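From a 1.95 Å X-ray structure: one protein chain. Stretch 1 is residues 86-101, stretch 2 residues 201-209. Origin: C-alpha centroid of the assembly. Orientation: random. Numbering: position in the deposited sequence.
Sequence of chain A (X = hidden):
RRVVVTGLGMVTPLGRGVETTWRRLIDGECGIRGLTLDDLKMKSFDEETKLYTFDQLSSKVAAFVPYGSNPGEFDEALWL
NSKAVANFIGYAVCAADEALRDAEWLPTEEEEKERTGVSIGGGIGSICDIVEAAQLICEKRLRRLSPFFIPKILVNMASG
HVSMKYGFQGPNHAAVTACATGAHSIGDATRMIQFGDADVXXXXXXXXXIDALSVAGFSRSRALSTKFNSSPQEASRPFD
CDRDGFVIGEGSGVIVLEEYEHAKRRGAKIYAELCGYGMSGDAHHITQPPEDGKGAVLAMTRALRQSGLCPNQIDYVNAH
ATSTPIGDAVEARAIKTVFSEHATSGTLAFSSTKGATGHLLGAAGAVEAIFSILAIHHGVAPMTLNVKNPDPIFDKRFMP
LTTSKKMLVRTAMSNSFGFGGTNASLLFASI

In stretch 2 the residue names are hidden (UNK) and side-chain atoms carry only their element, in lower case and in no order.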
# COMPACT_ATOMS: atom_id res chain seq x y z
N ALA A 86 -8.03 8.95 -11.99
CA ALA A 86 -6.79 9.71 -12.05
C ALA A 86 -5.83 9.02 -13.03
O ALA A 86 -6.04 7.85 -13.39
CB ALA A 86 -6.16 9.83 -10.67
N ASN A 87 -4.79 9.73 -13.44
CA ASN A 87 -3.87 9.23 -14.46
C ASN A 87 -3.21 7.89 -14.13
O ASN A 87 -3.10 7.03 -14.99
CB ASN A 87 -2.83 10.29 -14.83
CG ASN A 87 -3.43 11.43 -15.64
OD1 ASN A 87 -4.58 11.83 -15.41
ND2 ASN A 87 -2.66 11.97 -16.57
N PHE A 88 -2.81 7.71 -12.87
CA PHE A 88 -2.20 6.45 -12.44
C PHE A 88 -3.16 5.26 -12.61
O PHE A 88 -2.74 4.16 -12.94
CB PHE A 88 -1.62 6.54 -11.02
CG PHE A 88 -2.65 6.47 -9.91
CD1 PHE A 88 -2.86 5.28 -9.22
CD2 PHE A 88 -3.38 7.60 -9.54
CE1 PHE A 88 -3.79 5.21 -8.19
CE2 PHE A 88 -4.31 7.54 -8.50
CZ PHE A 88 -4.52 6.34 -7.83
N ILE A 89 -4.46 5.51 -12.41
CA ILE A 89 -5.48 4.48 -12.60
C ILE A 89 -5.62 4.10 -14.08
O ILE A 89 -5.70 2.91 -14.42
CB ILE A 89 -6.85 4.89 -11.99
CG1 ILE A 89 -6.72 5.08 -10.48
CG2 ILE A 89 -7.92 3.84 -12.31
CD1 ILE A 89 -7.88 5.83 -9.83
N GLY A 90 -5.63 5.10 -14.96
CA GLY A 90 -5.74 4.89 -16.40
C GLY A 90 -4.56 4.13 -17.00
O GLY A 90 -4.74 3.29 -17.88
N TYR A 91 -3.36 4.43 -16.51
CA TYR A 91 -2.14 3.73 -16.94
C TYR A 91 -2.22 2.24 -16.62
O TYR A 91 -1.91 1.40 -17.46
CB TYR A 91 -0.89 4.33 -16.29
CG TYR A 91 -0.52 5.73 -16.72
CD1 TYR A 91 0.37 6.49 -15.96
CD2 TYR A 91 -1.06 6.31 -17.88
CE1 TYR A 91 0.72 7.77 -16.34
CE2 TYR A 91 -0.72 7.60 -18.26
CZ TYR A 91 0.18 8.32 -17.48
OH TYR A 91 0.53 9.60 -17.84
N ALA A 92 -2.65 1.93 -15.39
CA ALA A 92 -2.76 0.56 -14.91
C ALA A 92 -3.81 -0.22 -15.69
O ALA A 92 -3.58 -1.37 -16.05
CB ALA A 92 -3.08 0.54 -13.43
N VAL A 93 -4.96 0.41 -15.94
CA VAL A 93 -6.03 -0.24 -16.70
C VAL A 93 -5.56 -0.53 -18.13
O VAL A 93 -5.78 -1.62 -18.65
CB VAL A 93 -7.34 0.58 -16.67
CG1 VAL A 93 -8.40 -0.03 -17.61
CG2 VAL A 93 -7.89 0.65 -15.25
N CYS A 94 -4.90 0.46 -18.74
CA CYS A 94 -4.32 0.30 -20.08
C CYS A 94 -3.35 -0.88 -20.13
O CYS A 94 -3.46 -1.74 -21.01
CB CYS A 94 -3.61 1.60 -20.50
SG CYS A 94 -2.82 1.53 -22.11
N ALA A 95 -2.41 -0.91 -19.19
CA ALA A 95 -1.42 -1.98 -19.10
C ALA A 95 -2.05 -3.34 -18.77
O ALA A 95 -1.65 -4.36 -19.33
CB ALA A 95 -0.35 -1.63 -18.08
N ALA A 96 -3.03 -3.34 -17.86
CA ALA A 96 -3.72 -4.57 -17.47
C ALA A 96 -4.48 -5.17 -18.64
O ALA A 96 -4.49 -6.39 -18.80
CB ALA A 96 -4.65 -4.32 -16.29
N ASP A 97 -5.09 -4.32 -19.45
CA ASP A 97 -5.84 -4.76 -20.63
C ASP A 97 -4.93 -5.45 -21.65
O ASP A 97 -5.32 -6.45 -22.25
CB ASP A 97 -6.56 -3.59 -21.29
CG ASP A 97 -7.60 -4.05 -22.30
OD1 ASP A 97 -7.37 -3.85 -23.51
OD2 ASP A 97 -8.63 -4.63 -21.88
N GLU A 98 -3.74 -4.89 -21.85
CA GLU A 98 -2.75 -5.48 -22.74
C GLU A 98 -2.27 -6.83 -22.20
O GLU A 98 -2.23 -7.82 -22.94
CB GLU A 98 -1.55 -4.54 -22.95
CG GLU A 98 -0.52 -5.07 -23.94
CD GLU A 98 0.80 -4.31 -23.93
OE1 GLU A 98 0.94 -3.33 -23.16
OE2 GLU A 98 1.70 -4.71 -24.69
N ALA A 99 -1.91 -6.86 -20.91
CA ALA A 99 -1.45 -8.08 -20.25
C ALA A 99 -2.48 -9.22 -20.32
O ALA A 99 -2.13 -10.35 -20.65
CB ALA A 99 -1.07 -7.79 -18.80
N LEU A 100 -3.74 -8.90 -20.03
CA LEU A 100 -4.81 -9.90 -20.04
C LEU A 100 -5.12 -10.44 -21.43
O LEU A 100 -5.41 -11.64 -21.59
CB LEU A 100 -6.08 -9.35 -19.38
CG LEU A 100 -6.01 -9.19 -17.85
CD1 LEU A 100 -7.05 -8.20 -17.37
CD2 LEU A 100 -6.18 -10.54 -17.15
N ARG A 101 -5.06 -9.57 -22.43
CA ARG A 101 -5.28 -9.99 -23.82
C ARG A 101 -4.09 -10.82 -24.33
O ARG A 101 -4.28 -11.79 -25.06
CB ARG A 101 -5.57 -8.79 -24.72
CG ARG A 101 -6.93 -8.18 -24.43
CD ARG A 101 -7.28 -7.03 -25.35
NE ARG A 101 -8.51 -6.37 -24.90
CZ ARG A 101 -9.74 -6.75 -25.24
NH1 ARG A 101 -9.94 -7.77 -26.06
NH2 ARG A 101 -10.78 -6.08 -24.76
N UNK A 201 -3.37 -13.90 -10.93
CA UNK A 201 -3.27 -12.56 -10.37
C UNK A 201 -2.77 -11.57 -11.43
O UNK A 201 -1.76 -11.81 -12.10
s UNK A 201 -4.29 -12.42 -7.10
c UNK A 201 -2.88 -13.22 -7.90
c UNK A 201 -3.55 -10.90 -6.48
c UNK A 201 -2.34 -12.53 -9.15
N UNK A 202 -3.50 -10.47 -11.56
CA UNK A 202 -3.09 -9.35 -12.39
C UNK A 202 -2.35 -8.37 -11.48
O UNK A 202 -2.97 -7.71 -10.64
c UNK A 202 -4.32 -8.67 -13.04
c UNK A 202 -3.88 -7.62 -14.05
c UNK A 202 -5.21 -9.72 -13.72
N UNK A 203 -1.03 -8.30 -11.63
CA UNK A 203 -0.18 -7.61 -10.66
C UNK A 203 0.83 -6.66 -11.28
O UNK A 203 1.28 -6.87 -12.41
c UNK A 203 0.54 -8.64 -9.77
N UNK A 204 1.19 -5.62 -10.54
CA UNK A 204 2.19 -4.67 -11.00
C UNK A 204 2.19 -3.35 -10.26
O UNK A 204 1.91 -3.28 -9.07
N UNK A 205 2.52 -2.29 -10.99
CA UNK A 205 2.68 -0.97 -10.40
C UNK A 205 2.29 0.12 -11.37
O UNK A 205 2.31 -0.07 -12.59
N UNK A 206 1.92 1.27 -10.82
CA UNK A 206 1.56 2.43 -11.63
C UNK A 206 1.95 3.72 -10.92
O UNK A 206 1.99 3.77 -9.69
o UNK A 206 -0.21 3.56 -12.86
c UNK A 206 -0.85 2.47 -10.79
c UNK A 206 0.06 2.43 -12.02
N UNK A 207 2.25 4.75 -11.71
CA UNK A 207 2.58 6.05 -11.16
C UNK A 207 2.41 7.14 -12.21
O UNK A 207 2.82 6.97 -13.36
o UNK A 207 4.46 5.84 -7.59
c UNK A 207 4.23 7.16 -9.55
c UNK A 207 3.78 6.71 -8.17
o UNK A 207 2.76 7.21 -7.66
c UNK A 207 4.01 6.09 -10.62
N UNK A 208 1.80 8.24 -11.80
CA UNK A 208 1.72 9.43 -12.62
C UNK A 208 1.90 10.61 -11.70
O UNK A 208 0.94 11.26 -11.29
o UNK A 208 0.40 10.57 -14.28
c UNK A 208 0.38 9.51 -13.33
N UNK A 209 3.16 10.88 -11.37
CA UNK A 209 3.48 11.87 -10.37
C UNK A 209 4.40 12.97 -10.91
O UNK A 209 5.24 13.50 -10.19
o UNK A 209 3.83 11.92 -7.96
c UNK A 209 4.10 11.18 -9.14
O HOH W 1 -2.05 9.99 -11.16

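Position 201 carries four side-chain atoms in an unbranched run, two carbons, a sulfur and a terminal carbon; a thioether of this kind is methionine. Met201 lies out of reach of the helix formed by residues 87-101. At position 202 three carbons are present, one bearing the other two; one end carbon lies 4.1 Å from CB of Ala96 and the other 3.7 Å from CD2 of Leu100, both apolar contacts. The fork at CB identifies valine, and Val202 points toward the helix. The CB of Leu100 points sideways, but the end of its side chain comes nearer and so reaches the valine.

Position 203 has a single side-chain carbon and is alanine, again out of reach. Position 204 has no side-chain atoms and is glycine; its phi/psi of 163/-147° would jam a CB against the carbonyl oxygen of Ala203, so the backbone itself calls for this residue. Position 205, also without side-chain atoms, is a second glycine, and a CB here would point away from the helix.

At position 206 the CB carries one oxygen and one carbon. The oxygen lies 2.6 Å from O of Phe88, close enough for a hydrogen bond to a carbonyl that can only accept, and the branched hydroxyl side chain is threonine. Thr206 OG1 is thus the donor, while its CG2 sits at the edge of the Phe88 ring, near the ring plane. Its CB packs 3.9 Å from CB of Ala92.

Position 207 shows three carbons in a chain, the third carrying two oxygens: a carboxylate at the length of glutamate. Glu207 points away from the helix, and its carboxylate is hydrogen-bonded elsewhere in the structure; its backbone O lies 3.6 Å from CD1 of Tyr91. Position 208 has one carbon followed by one oxygen, and the oxygen approaches CB of Asn87 at 3.3 Å and CE1 of Tyr91 at 3.5 Å; the residue is serine. The same two atom types at position 209 give another serine, whose side chain points sideways and makes no contact with the helix.

The helix and strand run at 143° between their N-to-C directions, and the two stretches bury 420 Å², both sides summed. Val202, Thr206 and Ser208 point toward the helix; Gly204, between the first two, has no side chain and is out of reach. Phe88 O accepts both the threonine hydroxyl and a weak helical bond from Ala92 N, 3.3 Å away. Nearby, a water accepts from Phe88 N (2.9 Å to its O) and donates to Ser208 O (3.3 Å from the water O), bridging the start of the helix to the backbone of Ser208.

Stretch 2 (201-209) MVAGGTESS
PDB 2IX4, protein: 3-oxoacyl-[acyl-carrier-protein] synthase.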